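Local coordinates for protein periplasmic beta-glucosidase (Pseudomonas aeruginosa, PDB 6R5T) that probably hydrolyses terminal, non-reducing beta-D-glucosyl residues to release beta-D-glucose, at residues 84-96 with 536-548. The protein carries 1 engineered substitution. Sequence-based numbering, arbitrary orientation.
Sequences HRTIFPISLGLAA and LETWFSGTEGGNA
Trp-539 lays its indole against the short helix 91-95, with Gly-93 CA over the five-membered ring at 3.5 Å from its centroid and only 18° off the ring normal, a CH-pi contact. With no side chain between them, Gly-93 CA comes to 3.3 Å from Trp-539 CD1. Glu-537 CG covers the opposite face, while Leu-92 reaches the six-membered ring crosswise, its CD2 3.8 Å from Trp-539 CZ3. A chi1 of -47° sets Trp-539 CG beside its own backbone N and turns one face of the indole to Gly-93 CA; Trp-539 NE1 is bonded to the carbonyl O of Gly-362. Ile-90 crosses the Trp-539 side chain at about a right angle, its CG1 4.0 Å from Trp-539 CB; its CG2 branch meets Phe-540 CB instead.

Beyond this apolar patch the backbones take over. Ile-90 N, at the N-cap of helix 91-95, approaches Phe-540 O almost head-on, with a C=O...N angle of 172°, and the same oxygen receives a CA-H...O contact from Pro-89. Further along, Thr-543 grips Ile-87 twice: its N donates to Ile-87 O (2.8 Å), and its OG1, turned back beside that N, accepts from Ile-87 N at 2.9 Å. Gly-542 CA adds a CA-H...O contact to Ile-87 O. A water that accepts from Glu-544 N lies within hydrogen-bonding distance of both Ser-541 O (2.7 Å) and Ile-87 O.

The contact thus joins the N-terminal, TIM-barrel-type domain of this family 3 glycosidase to its C-terminal domain, away from the annotated sites, the Ile-90 side chain about 13 Å from a bound glucose. Directional bonds, mostly between main-chain atoms, set the register of the two segments at Ile-87/Thr-543 and Ile-90/Phe-540, and close apolar contact round Trp-539 completes the join.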
ATOM      1  N   HIS A  84     -25.139  22.758   1.338  1.00 14.31           N
ATOM      2  CA  HIS A  84     -24.814  24.074   0.784  1.00 13.99           C
ATOM      3  C   HIS A  84     -24.660  25.116   1.876  1.00 13.01           C
ATOM      4  O   HIS A  84     -23.563  25.516   2.157  1.00 13.56           O
ATOM      5  CB  HIS A  84     -25.842  24.430  -0.304  1.00 14.61           C
ATOM      6  CG  HIS A  84     -25.548  25.754  -0.882  1.00 15.24           C
ATOM      7  ND1 HIS A  84     -24.341  26.018  -1.441  1.00 14.86           N
ATOM      8  CD2 HIS A  84     -26.270  26.900  -0.933  1.00 15.41           C
ATOM      9  CE1 HIS A  84     -24.311  27.275  -1.861  1.00 17.54           C
ATOM     10  NE2 HIS A  84     -25.478  27.849  -1.560  1.00 16.39           N
ATOM     11  N   ARG A  85     -25.756  25.482   2.533  1.00 14.47           N
ATOM     12  CA  ARG A  85     -25.729  26.384   3.712  1.00 14.35           C
ATOM     13  C   ARG A  85     -26.065  25.598   4.973  1.00 12.37           C
ATOM     14  O   ARG A  85     -25.364  25.816   5.965  1.00 15.31           O
ATOM     15  CB  ARG A  85     -26.694  27.567   3.519  1.00 15.45           C
ATOM     16  CG  ARG A  85     -26.167  28.642   2.593  1.00 16.32           C
ATOM     17  CD  ARG A  85     -27.151  29.797   2.306  1.00 16.06           C
ATOM     18  NE  ARG A  85     -28.135  29.388   1.321  1.00 17.11           N
ATOM     19  CZ  ARG A  85     -29.337  28.903   1.556  1.00 17.31           C
ATOM     20  NH1 ARG A  85     -29.803  28.804   2.793  1.00 18.96           N
ATOM     21  NH2 ARG A  85     -30.086  28.452   0.562  1.00 17.37           N
ATOM     22  N   THR A  86     -27.046  24.707   4.911  1.00 13.32           N
ATOM     23  CA  THR A  86     -27.304  23.761   6.008  1.00 14.43           C
ATOM     24  C   THR A  86     -26.364  22.571   5.762  1.00 13.69           C
ATOM     25  O   THR A  86     -26.546  21.856   4.776  1.00 14.92           O
ATOM     26  CB  THR A  86     -28.742  23.292   6.094  1.00 17.41           C
ATOM     27  OG1 THR A  86     -29.615  24.416   6.133  1.00 16.79           O
ATOM     28  CG2 THR A  86     -28.940  22.439   7.301  1.00 18.58           C
ATOM     29  N   ILE A  87     -25.368  22.429   6.619  1.00 13.28           N
ATOM     30  CA  ILE A  87     -24.349  21.370   6.403  1.00 14.17           C
ATOM     31  C   ILE A  87     -24.778  20.098   7.123  1.00 12.77           C
ATOM     32  O   ILE A  87     -25.025  20.081   8.322  1.00 13.19           O
ATOM     33  CB  ILE A  87     -22.974  21.884   6.813  1.00 13.75           C
ATOM     34  CG1 ILE A  87     -22.646  23.222   6.132  1.00 13.75           C
ATOM     35  CG2 ILE A  87     -21.943  20.812   6.518  1.00 13.53           C
ATOM     36  CD1 ILE A  87     -22.925  23.257   4.621  1.00 13.90           C
ATOM     37  N   PHE A  88     -24.833  19.018   6.367  1.00 12.94           N
ATOM     38  CA  PHE A  88     -25.082  17.674   6.853  1.00 12.66           C
ATOM     39  C   PHE A  88     -23.756  17.085   7.296  1.00 12.04           C
ATOM     40  O   PHE A  88     -22.688  17.626   7.080  1.00 12.95           O
ATOM     41  CB  PHE A  88     -25.763  16.861   5.754  1.00 13.21           C
ATOM     42  CG  PHE A  88     -27.139  17.378   5.410  1.00 14.44           C
ATOM     43  CD1 PHE A  88     -28.256  16.973   6.120  1.00 15.63           C
ATOM     44  CD2 PHE A  88     -27.306  18.306   4.402  1.00 13.96           C
ATOM     45  CE1 PHE A  88     -29.509  17.512   5.853  1.00 16.38           C
ATOM     46  CE2 PHE A  88     -28.555  18.848   4.123  1.00 15.52           C
ATOM     47  CZ  PHE A  88     -29.657  18.445   4.852  1.00 17.07           C
ATOM     48  N   PRO A  89     -23.796  15.897   7.913  1.00 12.01           N
ATOM     49  CA  PRO A  89     -22.529  15.197   8.155  1.00 11.39           C
ATOM     50  C   PRO A  89     -21.735  15.035   6.867  1.00 12.31           C
ATOM     51  O   PRO A  89     -22.302  14.959   5.787  1.00 12.66           O
ATOM     52  CB  PRO A  89     -22.959  13.809   8.653  1.00 13.10           C
ATOM     53  CG  PRO A  89     -24.320  14.081   9.286  1.00 13.13           C
ATOM     54  CD  PRO A  89     -24.933  15.155   8.414  1.00 12.72           C
ATOM     55  N   ILE A  90     -20.428  14.904   7.040  1.00 11.44           N
ATOM     56  CA  ILE A  90     -19.556  14.447   5.948  1.00 11.80           C
ATOM     57  C   ILE A  90     -20.081  13.174   5.366  1.00 12.47           C
ATOM     58  O   ILE A  90     -20.760  12.375   6.031  1.00 11.83           O
ATOM     59  CB  ILE A  90     -18.085  14.382   6.401  1.00 11.78           C
ATOM     60  CG1 ILE A  90     -17.905  13.473   7.628  1.00 12.30           C
ATOM     61  CG2 ILE A  90     -17.542  15.748   6.670  1.00 12.27           C
ATOM     62  CD1 ILE A  90     -16.503  12.967   7.817  1.00 12.18           C
ATOM     63  N   SER A  91     -19.750  12.920   4.093  1.00 13.41           N
ATOM     64  CA  SER A  91     -20.239  11.721   3.379  1.00 14.50           C
ATOM     65  C   SER A  91     -19.936  10.440   4.149  1.00 13.81           C
ATOM     66  O   SER A  91     -20.745   9.539   4.132  1.00 13.91           O
ATOM     67  CB  SER A  91     -19.700  11.666   1.971  1.00 16.79           C
ATOM     68  OG  SER A  91     -20.209  12.756   1.246  1.00 20.37           O
ATOM     69  N   LEU A  92     -18.764  10.341   4.777  1.00 14.11           N
ATOM     70  CA  LEU A  92     -18.436   9.067   5.445  1.00 14.47           C
ATOM     71  C   LEU A  92     -19.443   8.847   6.584  1.00 14.21           C
ATOM     72  O   LEU A  92     -19.802   7.718   6.872  1.00 16.31           O
ATOM     73  CB  LEU A  92     -16.969   9.185   5.883  1.00 17.03           C
ATOM     74  CG  LEU A  92     -16.364   7.920   6.438  1.00 17.24           C
ATOM     75  CD1 LEU A  92     -16.378   6.811   5.413  1.00 18.12           C
ATOM     76  CD2 LEU A  92     -14.951   8.273   6.896  1.00 17.53           C
ATOM     77  N   GLY A  93     -19.949   9.902   7.232  1.00 14.27           N
ATOM     78  CA  GLY A  93     -20.994   9.868   8.264  1.00 15.46           C
ATOM     79  C   GLY A  93     -22.366   9.593   7.658  1.00 16.59           C
ATOM     80  O   GLY A  93     -23.171   8.846   8.209  1.00 19.25           O
ATOM     81  N   LEU A  94     -22.685  10.181   6.517  1.00 14.38           N
ATOM     82  CA  LEU A  94     -23.949   9.883   5.830  1.00 13.07           C
ATOM     83  C   LEU A  94     -24.007   8.409   5.471  1.00 13.38           C
ATOM     84  O   LEU A  94     -25.078   7.800   5.556  1.00 14.01           O
ATOM     85  CB  LEU A  94     -24.074  10.717   4.549  1.00 13.96           C
ATOM     86  CG  LEU A  94     -24.162  12.221   4.731  1.00 15.70           C
ATOM     87  CD1 LEU A  94     -24.095  12.968   3.396  1.00 17.65           C
ATOM     88  CD2 LEU A  94     -25.479  12.555   5.439  1.00 17.68           C
ATOM     89  N   ALA A  95     -22.906   7.824   4.996  1.00 11.62           N
ATOM     90  CA  ALA A  95     -22.887   6.413   4.618  1.00 13.04           C
ATOM     91  C   ALA A  95     -23.206   5.555   5.836  1.00 12.57           C
ATOM     92  O   ALA A  95     -23.831   4.522   5.670  1.00 12.76           O
ATOM     93  CB  ALA A  95     -21.537   6.044   4.024  1.00 13.08           C
ATOM     94  N   ALA A  96     -22.773   5.964   7.017  1.00 12.79           N
ATOM     95  CA  ALA A  96     -22.954   5.176   8.236  1.00 13.60           C
ATOM     96  C   ALA A  96     -24.428   5.100   8.605  1.00 13.94           C
ATOM     97  O   ALA A  96     -24.772   4.289   9.498  1.00 14.15           O
ATOM     98  CB  ALA A  96     -22.131   5.731   9.381  1.00 13.69           C
ATOM     99  N   LEU A 536     -18.504   7.290  21.239  1.00 12.84           N
ATOM    100  CA  LEU A 536     -19.489   7.627  20.199  1.00 12.68           C
ATOM    101  C   LEU A 536     -18.712   8.283  19.054  1.00 12.82           C
ATOM    102  O   LEU A 536     -18.091   9.313  19.233  1.00 13.61           O
ATOM    103  CB  LEU A 536     -20.559   8.569  20.734  1.00 13.10           C
ATOM    104  CG  LEU A 536     -21.677   8.936  19.775  1.00 13.50           C
ATOM    105  CD1 LEU A 536     -22.503   7.671  19.426  1.00 13.84           C
ATOM    106  CD2 LEU A 536     -22.539  10.076  20.334  1.00 14.77           C
ATOM    107  N   GLU A 537     -18.748   7.643  17.897  1.00 11.73           N
ATOM    108  CA  GLU A 537     -18.156   8.180  16.654  1.00 12.67           C
ATOM    109  C   GLU A 537     -19.139   9.177  16.037  1.00 13.64           C
ATOM    110  O   GLU A 537     -20.261   8.743  15.688  1.00 12.43           O
ATOM    111  CB  GLU A 537     -17.844   7.007  15.736  1.00 12.64           C
ATOM    112  CG  GLU A 537     -17.469   7.430  14.323  1.00 13.26           C
ATOM    113  CD  GLU A 537     -16.167   8.167  14.304  1.00 14.02           C
ATOM    114  OE1 GLU A 537     -15.121   7.493  14.135  1.00 15.53           O
ATOM    115  OE2 GLU A 537     -16.164   9.417  14.489  1.00 13.09           O
ATOM    116  N   THR A 538     -18.756  10.448  15.895  1.00 11.47           N
ATOM    117  CA  THR A 538     -19.669  11.467  15.359  1.00 12.19           C
ATOM    118  C   THR A 538     -19.134  12.057  14.057  1.00 12.56           C
ATOM    119  O   THR A 538     -19.774  12.987  13.500  1.00 14.06           O
ATOM    120  CB  THR A 538     -19.931  12.594  16.373  1.00 12.34           C
ATOM    121  OG1 THR A 538     -18.838  13.514  16.440  1.00 12.73           O
ATOM    122  CG2 THR A 538     -20.225  12.009  17.734  1.00 13.63           C
ATOM    123  N   TRP A 539     -18.012  11.563  13.540  1.00 11.52           N
ATOM    124  CA  TRP A 539     -17.489  12.037  12.243  1.00 12.47           C
ATOM    125  C   TRP A 539     -17.312  13.550  12.317  1.00 12.15           C
ATOM    126  O   TRP A 539     -16.792  14.029  13.327  1.00 13.47           O
ATOM    127  CB  TRP A 539     -18.414  11.606  11.121  1.00 12.13           C
ATOM    128  CG  TRP A 539     -18.847  10.183  11.164  1.00 13.22           C
ATOM    129  CD1 TRP A 539     -20.086   9.732  11.480  1.00 13.34           C
ATOM    130  CD2 TRP A 539     -18.043   9.046  10.867  1.00 12.44           C
ATOM    131  NE1 TRP A 539     -20.118   8.376  11.394  1.00 14.92           N
ATOM    132  CE2 TRP A 539     -18.888   7.925  10.993  1.00 15.26           C
ATOM    133  CE3 TRP A 539     -16.691   8.847  10.533  1.00 13.66           C
ATOM    134  CZ2 TRP A 539     -18.424   6.632  10.798  1.00 16.01           C
ATOM    135  CZ3 TRP A 539     -16.242   7.552  10.351  1.00 14.75           C
ATOM    136  CH2 TRP A 539     -17.100   6.469  10.471  1.00 15.54           C
ATOM    137  N   PHE A 540     -17.752  14.303  11.318  1.00 12.59           N
ATOM    138  CA  PHE A 540     -18.052  15.750  11.482  1.00 12.89           C
ATOM    139  C   PHE A 540     -19.537  15.840  11.165  1.00 12.56           C
ATOM    140  O   PHE A 540     -19.914  15.556  10.016  1.00 13.79           O
ATOM    141  CB  PHE A 540     -17.176  16.648  10.606  1.00 12.65           C
ATOM    142  CG  PHE A 540     -15.695  16.551  10.877  1.00 12.84           C
ATOM    143  CD1 PHE A 540     -15.176  16.864  12.130  1.00 13.10           C
ATOM    144  CD2 PHE A 540     -14.849  16.075   9.919  1.00 13.53           C
ATOM    145  CE1 PHE A 540     -13.824  16.746  12.391  1.00 14.87           C
ATOM    146  CE2 PHE A 540     -13.495  15.942  10.182  1.00 15.25           C
ATOM    147  CZ  PHE A 540     -12.989  16.276  11.420  1.00 13.84           C
ATOM    148  N   SER A 541     -20.384  16.140  12.145  1.00 12.90           N
ATOM    149  CA  SER A 541     -21.853  15.891  12.029  0.64 13.58           C
ATOM    150  C   SER A 541     -22.649  17.099  11.492  1.00 14.74           C
ATOM    151  O   SER A 541     -23.870  16.972  11.352  1.00 14.97           O
ATOM    152  CB  SER A 541     -22.396  15.390  13.329  0.64 14.67           C
ATOM    153  OG  SER A 541     -22.220  13.974  13.401  0.64 14.90           O
ATOM    154  N   GLY A 542     -21.987  18.215  11.182  1.00 13.35           N
ATOM    155  CA  GLY A 542     -22.655  19.308  10.436  1.00 13.33           C
ATOM    156  C   GLY A 542     -23.231  20.395  11.306  1.00 12.88           C
ATOM    157  O   GLY A 542     -22.988  20.478  12.515  1.00 12.72           O
ATOM    158  N   THR A 543     -24.045  21.240  10.675  1.00 12.54           N
ATOM    159  CA  THR A 543     -24.610  22.459  11.304  1.00 14.72           C
ATOM    160  C   THR A 543     -25.406  22.111  12.571  1.00 14.27           C
ATOM    161  O   THR A 543     -25.327  22.892  13.513  1.00 15.14           O
ATOM    162  CB  THR A 543     -25.529  23.128  10.285  1.00 14.78           C
ATOM    163  OG1 THR A 543     -24.732  23.574   9.186  1.00 14.76           O
ATOM    164  CG2 THR A 543     -26.274  24.308  10.867  1.00 16.45           C
ATOM    165  N   GLU A 544     -26.116  20.989  12.590  1.00 15.20           N
ATOM    166  CA  GLU A 544     -26.897  20.562  13.768  1.00 16.02           C
ATOM    167  C   GLU A 544     -26.164  19.470  14.523  1.00 15.25           C
ATOM    168  O   GLU A 544     -26.788  18.816  15.376  1.00 15.59           O
ATOM    169  CB  GLU A 544     -28.274  20.130  13.291  1.00 16.52           C
ATOM    170  CG  GLU A 544     -29.174  21.317  13.003  1.00 17.61           C
ATOM    171  CD  GLU A 544     -29.583  22.096  14.245  1.00 20.15           C
ATOM    172  OE1 GLU A 544     -29.970  21.426  15.219  1.00 19.93           O
ATOM    173  OE2 GLU A 544     -29.469  23.365  14.271  1.00 22.57           O
ATOM    174  N   GLY A 545     -24.855  19.304  14.286  1.00 15.58           N
ATOM    175  CA  GLY A 545     -24.155  18.164  14.870  1.00 15.19           C
ATOM    176  C   GLY A 545     -24.319  18.081  16.376  1.00 14.82           C
ATOM    177  O   GLY A 545     -24.594  17.021  16.914  1.00 14.65           O
ATOM    178  N   GLY A 546     -24.111  19.174  17.080  1.00 15.43           N
ATOM    179  CA  GLY A 546     -24.123  19.133  18.550  1.00 16.24           C
ATOM    180  C   GLY A 546     -25.498  18.756  19.064  1.00 15.99           C
ATOM    181  O   GLY A 546     -25.574  18.075  20.086  1.00 15.52           O
ATOM    182  N   ASN A 547     -26.566  19.161  18.398  1.00 15.10           N
ATOM    183  CA  ASN A 547     -27.932  18.776  18.849  1.00 16.17           C
ATOM    184  C   ASN A 547     -28.192  17.296  18.576  1.00 15.94           C
ATOM    185  O   ASN A 547     -28.714  16.582  19.459  1.00 16.77           O
ATOM    186  CB  ASN A 547     -29.004  19.623  18.182  1.00 16.82           C
ATOM    187  CG  ASN A 547     -29.179  20.991  18.806  1.00 18.66           C
ATOM    188  OD1 ASN A 547     -29.012  21.151  20.019  1.00 17.64           O
ATOM    189  ND2 ASN A 547     -29.547  21.972  17.955  1.00 18.51           N
ATOM    190  N   ALA A 548     -27.740  16.770  17.439  1.00 15.13           N
ATOM    191  CA  ALA A 548     -27.923  15.344  17.126  1.00 15.81           C
ATOM    192  C   ALA A 548     -27.100  14.496  18.117  1.00 13.90           C
ATOM    193  O   ALA A 548     -27.552  13.427  18.562  1.00 13.79           O
ATOM    194  CB  ALA A 548     -27.580  15.081  15.690  1.00 16.10           C
TER
HETATM  195  O   HOH W   1     -26.064  18.542  10.931  1.00 19.17           O